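Packaging enzyme P4 (Pseudomonas phage phi6, PDB 4BLO) hydrolyses nucleoside triphosphates as a hexameric RecA-like viral ATPase, probably to drive RNA into the phage procapsid. Local coordinates at residues Ser130-Leu140 with Ile255-Ser263; Met1-His9 with Gly57-Arg65. One frame throughout, in Å; residues are numbered along the deposited sequence.

Interaction 1. Residues Ser130-Leu140 with Ile255-Ser263; sequences SGKSITLNEKL and ILCADGNVS. With CA (calcium ion), chain B; ADP (adenosine-5'-diphosphate), chain C.
The carbonyl of Ser-130, in the Walker A P-loop of this RecA-like ATPase, is met by the tight turn that joins strand 253-258 to strand 261-269. Backbone hydrogen bonding leads the contact: Gly-260 N donates to Ser-130 O at 2.7 Å, reaching it from above the carbonyl plane. Ala-258 to Asn-261 form a type I' beta turn, and its Gly-260 comes close enough to Gly-131 that the two CA atoms lie 4.1 Å apart, backbone directly against backbone. Among side chains, Lys-139 NZ hydrogen-bonds Thr-135 OG1 and reaches Gly-260 O in a weak bond, and Ser-130 OG bonds Ala-127 O.

Van der Waals packing follows. Ser-130 CB lies 3.5 Å from Cys-257 O. Cys-257 SG, anti to its own carbonyl carbon (chi1 -73°), packs against the start of helix 132-140, 3.8 Å from Thr-135 OG1 and 3.9 Å from Gly-131 O. Thr-135 CG2 meets Val-262 CG2 at 3.7 Å, the two side chains crossing at about a right angle, while Leu-140 CD1 makes a looser contact with Ile-255 CD1.

The loop and helix start hold the ADP phosphates. The amides of Gly-131 and Lys-132 both point to ADP O1B, the latter almost straight at 168°, and Lys-132 NZ adds a third bond to ADP O1B at 2.7 Å, its chain bent at chi3 and chi4 to bring the amine round. NZ also bonds Gly-126 O. Ser-133 N donates to ADP O2B and Ile-134 N to ADP O2A. Calcium is bound by ADP O2B and by Ser-133 OG, which also hydrogen-bonds Asp-187.

Thr-135 OG1 turns back to donate to Gly-131 O at 2.7 Å, nearly along the C=O axis, so that this oxygen serves both OG1 and the amide N of Thr-135.

Interaction 2. Residues Met1-His9 with Gly57-Arg65; sequences MPIVVTQAH and GSLAGVDIR
Ile-3 and Leu-59 face each other as an antiparallel hydrogen-bonded pair, a single beta bridge that lays the N-terminal segment along the loop after helix 38-54. Ile-3 N donates to Leu-59 O at 2.9 Å; Leu-59 N returns the bond to Ile-3 O at 2.7 Å. Ser-58 CA adds a CA-H...O contact to the same Ile-3 O.

Ile-3 has the largest share of the buried surface. Its CB starts 3.5 Å from Leu-59 O, and CG1, anti to the carbonyl carbon (chi1 -59°), runs on past that oxygen at a greater distance. With chi2 extended, Ile-3 CD1 then arrives over Gly-61 CA at 3.7 Å and meets Ile-64 CD1 tip to tip at 3.8 Å. Phe-182 also touches this side chain.

Further along, Val-5 CG2 lies 3.6 Å from Gly-57 O and makes a looser contact with Leu-59 CD2; Val-5 and Leu-59 also pack on Ala-52 of helix 38-54. Toward the chain start, Pro-2 CB comes within 3.3 Å of Ser-58 OG.

Chemically, then, the conventional hydrogen bonds are the two of the bridge; around them aliphatic carbons pack on carbonyl and hydroxyl oxygens, and Ile-3 meets Ile-64 through methyl groups. Direction and register come from the bridge, and aliphatic burial of Ile-3 adds to its hold.

From the N terminus, the chain starts as an extended segment and enters helix 7-22 within 1-9, continues through helix 38-54, and returns at 57-65 to close interaction 2. Interaction 1 opens only later, at 130-140, and closes at 255-263 after much of the central mixed sheet has been built. The two loops therefore follow in series, neither enclosing nor crossing the other. Interaction 2 ties the N-terminal segment to the loop between helix 38-54 and helix 66-69; interaction 1 joins the helix after strand 120-126 to the hairpin of 253-258 and 261-269, at the nucleotide. Their centres are about 25 Å apart, their nearest atoms about 9 Å apart.

Interaction 1. Residues Ser130-Leu140 with Ile255-Ser263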
loop_
_atom_site.group_PDB
_atom_site.type_symbol
_atom_site.label_atom_id
_atom_site.label_comp_id
_atom_site.label_asym_id
_atom_site.label_seq_id
_atom_site.Cartn_x
_atom_site.Cartn_y
_atom_site.Cartn_z
ATOM N N SER L 130 6.732 30.177 -9.612
ATOM C CA SER L 130 5.672 31.153 -9.330
ATOM C C SER L 130 6.247 32.438 -8.750
ATOM O O SER L 130 5.525 33.433 -8.637
ATOM C CB SER L 130 4.644 30.575 -8.360
ATOM O OG SER L 130 5.249 30.146 -7.154
ATOM N N GLY L 131 7.519 32.390 -8.362
ATOM C CA GLY L 131 8.232 33.516 -7.793
ATOM C C GLY L 131 8.322 33.525 -6.283
ATOM O O GLY L 131 8.306 34.600 -5.693
ATOM N N LYS L 132 8.433 32.340 -5.656
ATOM C CA LYS L 132 8.540 32.220 -4.195
ATOM C C LYS L 132 9.901 32.746 -3.706
ATOM O O LYS L 132 9.938 33.659 -2.879
ATOM C CB LYS L 132 8.335 30.766 -3.724
ATOM C CG LYS L 132 6.979 30.171 -4.057
ATOM C CD LYS L 132 6.839 28.710 -3.567
ATOM C CE LYS L 132 7.651 27.708 -4.351
ATOM N NZ LYS L 132 7.256 27.610 -5.789
ATOM N N SER L 133 11.009 32.196 -4.250
ATOM C CA SER L 133 12.379 32.557 -3.898
ATOM C C SER L 133 12.661 34.043 -4.185
ATOM O O SER L 133 13.362 34.688 -3.402
ATOM C CB SER L 133 13.371 31.665 -4.639
ATOM O OG SER L 133 13.223 30.308 -4.256
ATOM N N ILE L 134 12.075 34.583 -5.278
ATOM C CA ILE L 134 12.181 35.988 -5.691
ATOM C C ILE L 134 11.486 36.874 -4.658
ATOM O O ILE L 134 12.100 37.829 -4.190
ATOM C CB ILE L 134 11.620 36.175 -7.134
ATOM C CG1 ILE L 134 12.727 35.943 -8.190
ATOM C CG2 ILE L 134 10.855 37.496 -7.365
ATOM C CD1 ILE L 134 13.989 36.948 -8.197
ATOM N N THR L 135 10.236 36.532 -4.280
ATOM C CA THR L 135 9.442 37.271 -3.292
ATOM C C THR L 135 10.159 37.247 -1.938
ATOM O O THR L 135 10.275 38.293 -1.291
ATOM C CB THR L 135 8.023 36.697 -3.192
ATOM O OG1 THR L 135 7.416 36.778 -4.473
ATOM C CG2 THR L 135 7.163 37.436 -2.179
ATOM N N LEU L 136 10.680 36.060 -1.546
ATOM C CA LEU L 136 11.397 35.886 -0.299
ATOM C C LEU L 136 12.619 36.841 -0.184
ATOM O O LEU L 136 12.763 37.527 0.828
ATOM C CB LEU L 136 11.835 34.414 -0.152
ATOM C CG LEU L 136 12.719 34.072 1.064
ATOM C CD1 LEU L 136 11.990 34.317 2.385
ATOM C CD2 LEU L 136 13.212 32.663 0.986
ATOM N N ASN L 137 13.464 36.902 -1.216
ATOM C CA ASN L 137 14.694 37.664 -1.117
ATOM C C ASN L 137 14.541 39.142 -1.491
ATOM O O ASN L 137 15.202 39.979 -0.861
ATOM C CB ASN L 137 15.796 36.993 -1.921
ATOM C CG ASN L 137 16.172 35.652 -1.317
ATOM O OD1 ASN L 137 16.967 35.553 -0.380
ATOM N ND2 ASN L 137 15.519 34.589 -1.762
ATOM N N GLU L 138 13.668 39.480 -2.463
ATOM C CA GLU L 138 13.475 40.875 -2.869
ATOM C C GLU L 138 12.455 41.591 -2.003
ATOM O O GLU L 138 12.774 42.668 -1.502
ATOM C CB GLU L 138 13.056 40.989 -4.336
ATOM C CG GLU L 138 14.149 40.614 -5.314
ATOM C CD GLU L 138 13.818 40.909 -6.763
ATOM O OE1 GLU L 138 12.637 40.787 -7.161
ATOM O OE2 GLU L 138 14.762 41.234 -7.518
ATOM N N LYS L 139 11.216 41.035 -1.872
ATOM C CA LYS L 139 10.132 41.659 -1.112
ATOM C C LYS L 139 10.262 41.413 0.395
ATOM O O LYS L 139 10.184 42.380 1.137
ATOM C CB LYS L 139 8.738 41.241 -1.636
ATOM C CG LYS L 139 8.371 41.914 -2.992
ATOM C CD LYS L 139 7.188 41.247 -3.697
ATOM C CE LYS L 139 7.619 40.298 -4.803
ATOM N NZ LYS L 139 6.488 39.527 -5.409
ATOM N N LEU L 140 10.532 40.178 0.858
ATOM C CA LEU L 140 10.624 39.918 2.295
ATOM C C LEU L 140 11.940 40.343 2.951
ATOM O O LEU L 140 11.870 40.846 4.069
ATOM C CB LEU L 140 10.294 38.474 2.631
ATOM C CG LEU L 140 8.857 37.996 2.306
ATOM C CD1 LEU L 140 8.797 36.468 2.327
ATOM C CD2 LEU L 140 7.836 38.614 3.229
ATOM N N ILE L 255 1.322 33.079 2.580
ATOM C CA ILE L 255 1.492 33.849 1.347
ATOM C C ILE L 255 1.402 32.915 0.153
ATOM O O ILE L 255 2.124 31.914 0.115
ATOM C CB ILE L 255 2.843 34.624 1.302
ATOM C CG1 ILE L 255 3.116 35.445 2.580
ATOM C CG2 ILE L 255 2.932 35.490 0.045
ATOM C CD1 ILE L 255 4.604 35.618 2.901
ATOM N N LEU L 256 0.545 33.252 -0.829
ATOM C CA LEU L 256 0.439 32.509 -2.073
ATOM C C LEU L 256 1.116 33.313 -3.178
ATOM O O LEU L 256 0.941 34.526 -3.254
ATOM C CB LEU L 256 -1.024 32.165 -2.444
ATOM C CG LEU L 256 -1.233 31.287 -3.741
ATOM C CD1 LEU L 256 -0.659 29.878 -3.591
ATOM C CD2 LEU L 256 -2.689 31.240 -4.168
ATOM N N CYS L 257 1.911 32.635 -4.003
ATOM C CA CYS L 257 2.609 33.205 -5.149
ATOM C C CYS L 257 2.083 32.609 -6.417
ATOM O O CYS L 257 1.829 31.406 -6.509
ATOM C CB CYS L 257 4.113 32.996 -5.046
ATOM S SG CYS L 257 4.918 34.031 -3.811
ATOM N N ALA L 258 1.983 33.457 -7.415
ATOM C CA ALA L 258 1.512 33.127 -8.743
ATOM C C ALA L 258 1.990 34.194 -9.709
ATOM O O ALA L 258 1.797 35.400 -9.466
ATOM C CB ALA L 258 -0.009 33.022 -8.751
ATOM N N ASP L 259 2.650 33.738 -10.787
ATOM C CA ASP L 259 3.190 34.536 -11.900
ATOM C C ASP L 259 4.128 35.666 -11.422
ATOM O O ASP L 259 3.994 36.811 -11.866
ATOM C CB ASP L 259 2.052 35.103 -12.782
ATOM C CG ASP L 259 1.098 34.043 -13.317
ATOM O OD1 ASP L 259 1.456 33.364 -14.310
ATOM O OD2 ASP L 259 0.009 33.874 -12.728
ATOM N N GLY L 260 5.053 35.325 -10.519
ATOM C CA GLY L 260 6.043 36.257 -9.972
ATOM C C GLY L 260 5.573 37.200 -8.887
ATOM O O GLY L 260 6.404 37.872 -8.262
ATOM N N ASN L 261 4.245 37.253 -8.642
ATOM C CA ASN L 261 3.633 38.131 -7.638
ATOM C C ASN L 261 2.964 37.347 -6.529
ATOM O O ASN L 261 2.830 36.123 -6.615
ATOM C CB ASN L 261 2.593 39.058 -8.291
ATOM C CG ASN L 261 3.160 39.993 -9.316
ATOM O OD1 ASN L 261 3.858 40.948 -8.977
ATOM N ND2 ASN L 261 2.857 39.745 -10.590
ATOM N N VAL L 262 2.483 38.090 -5.513
ATOM C CA VAL L 262 1.731 37.568 -4.375
ATOM C C VAL L 262 0.244 37.613 -4.722
ATOM O O VAL L 262 -0.335 38.675 -4.905
ATOM C CB VAL L 262 2.052 38.299 -3.059
ATOM C CG1 VAL L 262 1.145 37.802 -1.948
ATOM C CG2 VAL L 262 3.516 38.110 -2.676
ATOM N N SER L 263 -0.340 36.441 -4.847
ATOM C CA SER L 263 -1.722 36.196 -5.209
ATOM C C SER L 263 -2.657 36.326 -3.989
ATOM O O SER L 263 -3.738 36.916 -4.114
ATOM C CB SER L 263 -1.829 34.798 -5.819
ATOM O OG SER L 263 -3.109 34.503 -6.347
HETATM CA CA CA B . 13.228 28.620 -5.755
HETATM P PB ADP C . 10.164 29.511 -7.360
HETATM O O1B ADP C . 8.664 29.613 -6.997
HETATM O O2B ADP C . 11.001 29.734 -6.094
HETATM O O3B ADP C . 10.472 28.156 -7.939
HETATM P PA ADP C . 11.700 31.715 -8.533
HETATM O O1A ADP C . 13.058 31.019 -8.328
HETATM O O2A ADP C . 11.513 32.729 -7.470
HETATM O O3A ADP C . 10.522 30.631 -8.446
HETATM O "O5'" ADP C . 11.654 32.420 -9.951
HETATM C "C5'" ADP C . 10.394 32.695 -10.595
HETATM C "C4'" ADP C . 10.613 33.472 -11.864
HETATM O "O4'" ADP C . 11.394 32.681 -12.784
HETATM C "C3'" ADP C . 9.329 33.805 -12.617
HETATM O "O3'" ADP C . 8.715 34.992 -12.128
HETATM C "C2'" ADP C . 9.816 33.919 -14.061
HETATM O "O2'" ADP C . 10.354 35.200 -14.367
HETATM C "C1'" ADP C . 10.907 32.841 -14.105
HETATM N N9 ADP C . 10.462 31.545 -14.620
HETATM C C8 ADP C . 10.225 30.397 -13.909
HETATM N N7 ADP C . 9.825 29.383 -14.637
HETATM C C5 ADP C . 9.797 29.901 -15.928
HETATM C C6 ADP C . 9.454 29.331 -17.173
HETATM N N6 ADP C . 8.990 28.087 -17.319
HETATM N N1 ADP C . 9.557 30.116 -18.273
HETATM C C2 ADP C . 9.956 31.384 -18.125
HETATM N N3 ADP C . 10.289 32.032 -17.005
HETATM C C4 ADP C . 10.191 31.228 -15.931
#

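Interaction 2. Residues Met1-His9 with Gly57-Arg65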
loop_
_atom_site.group_PDB
_atom_site.type_symbol
_atom_site.label_atom_id
_atom_site.label_comp_id
_atom_site.label_asym_id
_atom_site.label_seq_id
_atom_site.Cartn_x
_atom_site.Cartn_y
_atom_site.Cartn_z
ATOM N N MET L 1 23.751 41.844 2.909
ATOM C CA MET L 1 24.393 40.526 2.907
ATOM C C MET L 1 24.889 40.063 4.310
ATOM O O MET L 1 24.723 38.876 4.567
ATOM C CB MET L 1 25.556 40.468 1.911
ATOM C CG MET L 1 25.231 39.709 0.645
ATOM S SD MET L 1 26.697 39.547 -0.394
ATOM C CE MET L 1 25.968 38.927 -1.908
ATOM N N PRO L 2 25.472 40.878 5.242
ATOM C CA PRO L 2 25.938 40.282 6.513
ATOM C C PRO L 2 24.828 40.057 7.553
ATOM O O PRO L 2 23.715 40.554 7.393
ATOM C CB PRO L 2 26.986 41.280 7.008
ATOM C CG PRO L 2 26.582 42.567 6.431
ATOM C CD PRO L 2 25.801 42.316 5.175
ATOM N N ILE L 3 25.143 39.273 8.607
ATOM C CA ILE L 3 24.230 38.975 9.721
ATOM C C ILE L 3 24.779 39.712 10.956
ATOM O O ILE L 3 25.777 39.283 11.545
ATOM C CB ILE L 3 24.048 37.442 9.943
ATOM C CG1 ILE L 3 23.485 36.765 8.671
ATOM C CG2 ILE L 3 23.160 37.161 11.163
ATOM C CD1 ILE L 3 23.546 35.227 8.645
ATOM N N VAL L 4 24.148 40.852 11.312
ATOM C CA VAL L 4 24.608 41.711 12.403
ATOM C C VAL L 4 23.863 41.404 13.720
ATOM O O VAL L 4 22.636 41.274 13.752
ATOM C CB VAL L 4 24.575 43.223 12.015
ATOM C CG1 VAL L 4 23.181 43.711 11.624
ATOM C CG2 VAL L 4 25.195 44.106 13.095
ATOM N N VAL L 5 24.651 41.269 14.799
ATOM C CA VAL L 5 24.203 40.984 16.158
ATOM C C VAL L 5 24.199 42.300 16.946
ATOM O O VAL L 5 25.258 42.861 17.242
ATOM C CB VAL L 5 25.082 39.887 16.827
ATOM C CG1 VAL L 5 24.588 39.564 18.232
ATOM C CG2 VAL L 5 25.116 38.623 15.977
ATOM N N THR L 6 22.988 42.799 17.237
ATOM C CA THR L 6 22.661 44.023 17.980
ATOM C C THR L 6 22.672 43.708 19.484
ATOM O O THR L 6 22.709 42.531 19.859
ATOM C CB THR L 6 21.258 44.520 17.506
ATOM O OG1 THR L 6 21.211 44.537 16.078
ATOM C CG2 THR L 6 20.882 45.907 18.037
ATOM N N GLN L 7 22.617 44.758 20.343
ATOM C CA GLN L 7 22.535 44.616 21.796
ATOM C C GLN L 7 21.211 43.944 22.162
ATOM O O GLN L 7 21.159 43.176 23.128
ATOM C CB GLN L 7 22.674 45.979 22.490
ATOM C CG GLN L 7 22.950 45.892 23.999
ATOM C CD GLN L 7 24.220 45.139 24.344
ATOM O OE1 GLN L 7 25.325 45.477 23.898
ATOM N NE2 GLN L 7 24.091 44.113 25.170
ATOM N N ALA L 8 20.162 44.200 21.343
ATOM C CA ALA L 8 18.820 43.634 21.486
ATOM C C ALA L 8 18.879 42.109 21.458
ATOM O O ALA L 8 18.200 41.466 22.255
ATOM C CB ALA L 8 17.914 44.152 20.383
ATOM N N HIS L 9 19.734 41.541 20.577
ATOM C CA HIS L 9 19.958 40.101 20.437
ATOM C C HIS L 9 20.677 39.556 21.674
ATOM O O HIS L 9 20.245 38.539 22.221
ATOM C CB HIS L 9 20.767 39.789 19.158
ATOM C CG HIS L 9 20.093 40.196 17.882
ATOM N ND1 HIS L 9 18.864 39.684 17.520
ATOM C CD2 HIS L 9 20.524 41.017 16.899
ATOM C CE1 HIS L 9 18.574 40.232 16.351
ATOM N NE2 HIS L 9 19.542 41.041 15.938
ATOM N N GLY L 57 30.535 42.119 15.692
ATOM C CA GLY L 57 29.078 42.015 15.699
ATOM C C GLY L 57 28.630 41.263 14.468
ATOM O O GLY L 57 28.003 40.202 14.568
ATOM N N SER L 58 29.008 41.781 13.285
ATOM C CA SER L 58 28.748 41.228 11.964
ATOM C C SER L 58 29.270 39.782 11.853
ATOM O O SER L 58 30.384 39.492 12.294
ATOM C CB SER L 58 29.388 42.118 10.901
ATOM O OG SER L 58 28.931 41.797 9.597
ATOM N N LEU L 59 28.431 38.880 11.297
ATOM C CA LEU L 59 28.711 37.459 11.102
ATOM C C LEU L 59 28.346 37.000 9.695
ATOM O O LEU L 59 27.392 37.516 9.095
ATOM C CB LEU L 59 27.916 36.643 12.137
ATOM C CG LEU L 59 28.691 35.753 13.145
ATOM C CD1 LEU L 59 30.041 36.326 13.538
ATOM C CD2 LEU L 59 27.873 35.485 14.364
ATOM N N ALA L 60 29.086 35.992 9.194
ATOM C CA ALA L 60 28.845 35.372 7.897
ATOM C C ALA L 60 28.041 34.089 8.083
ATOM O O ALA L 60 28.395 33.244 8.916
ATOM C CB ALA L 60 30.161 35.082 7.208
ATOM N N GLY L 61 26.956 33.966 7.319
ATOM C CA GLY L 61 26.054 32.812 7.335
ATOM C C GLY L 61 26.756 31.470 7.257
ATOM O O GLY L 61 26.325 30.503 7.884
ATOM N N VAL L 62 27.870 31.419 6.506
ATOM C CA VAL L 62 28.725 30.247 6.333
ATOM C C VAL L 62 29.340 29.833 7.666
ATOM O O VAL L 62 29.493 28.647 7.925
ATOM C CB VAL L 62 29.858 30.510 5.301
ATOM C CG1 VAL L 62 30.334 29.209 4.664
ATOM C CG2 VAL L 62 29.436 31.512 4.233
ATOM N N ASP L 63 29.733 30.805 8.490
ATOM C CA ASP L 63 30.402 30.546 9.761
ATOM C C ASP L 63 29.446 30.130 10.871
ATOM O O ASP L 63 29.906 29.556 11.861
ATOM C CB ASP L 63 31.202 31.781 10.205
ATOM C CG ASP L 63 32.183 32.336 9.181
ATOM O OD1 ASP L 63 32.687 31.545 8.352
ATOM O OD2 ASP L 63 32.455 33.552 9.222
ATOM N N ILE L 64 28.130 30.402 10.718
ATOM C CA ILE L 64 27.140 30.070 11.752
ATOM C C ILE L 64 26.353 28.786 11.421
ATOM O O ILE L 64 25.335 28.535 12.068
ATOM C CB ILE L 64 26.189 31.252 12.084
ATOM C CG1 ILE L 64 25.375 31.728 10.847
ATOM C CG2 ILE L 64 26.973 32.380 12.738
ATOM C CD1 ILE L 64 24.116 32.461 11.146
ATOM N N ARG L 65 26.821 27.956 10.469
ATOM C CA ARG L 65 26.112 26.709 10.167
ATOM C C ARG L 65 26.360 25.708 11.338
ATOM O O ARG L 65 27.462 25.702 11.902
ATOM C CB ARG L 65 26.471 26.157 8.770
ATOM C CG ARG L 65 27.812 25.462 8.653
ATOM C CD ARG L 65 28.558 25.869 7.408
ATOM N NE ARG L 65 27.925 25.418 6.169
ATOM C CZ ARG L 65 28.583 25.257 5.026
ATOM N NH1 ARG L 65 29.889 25.501 4.964
ATOM N NH2 ARG L 65 27.945 24.836 3.939
#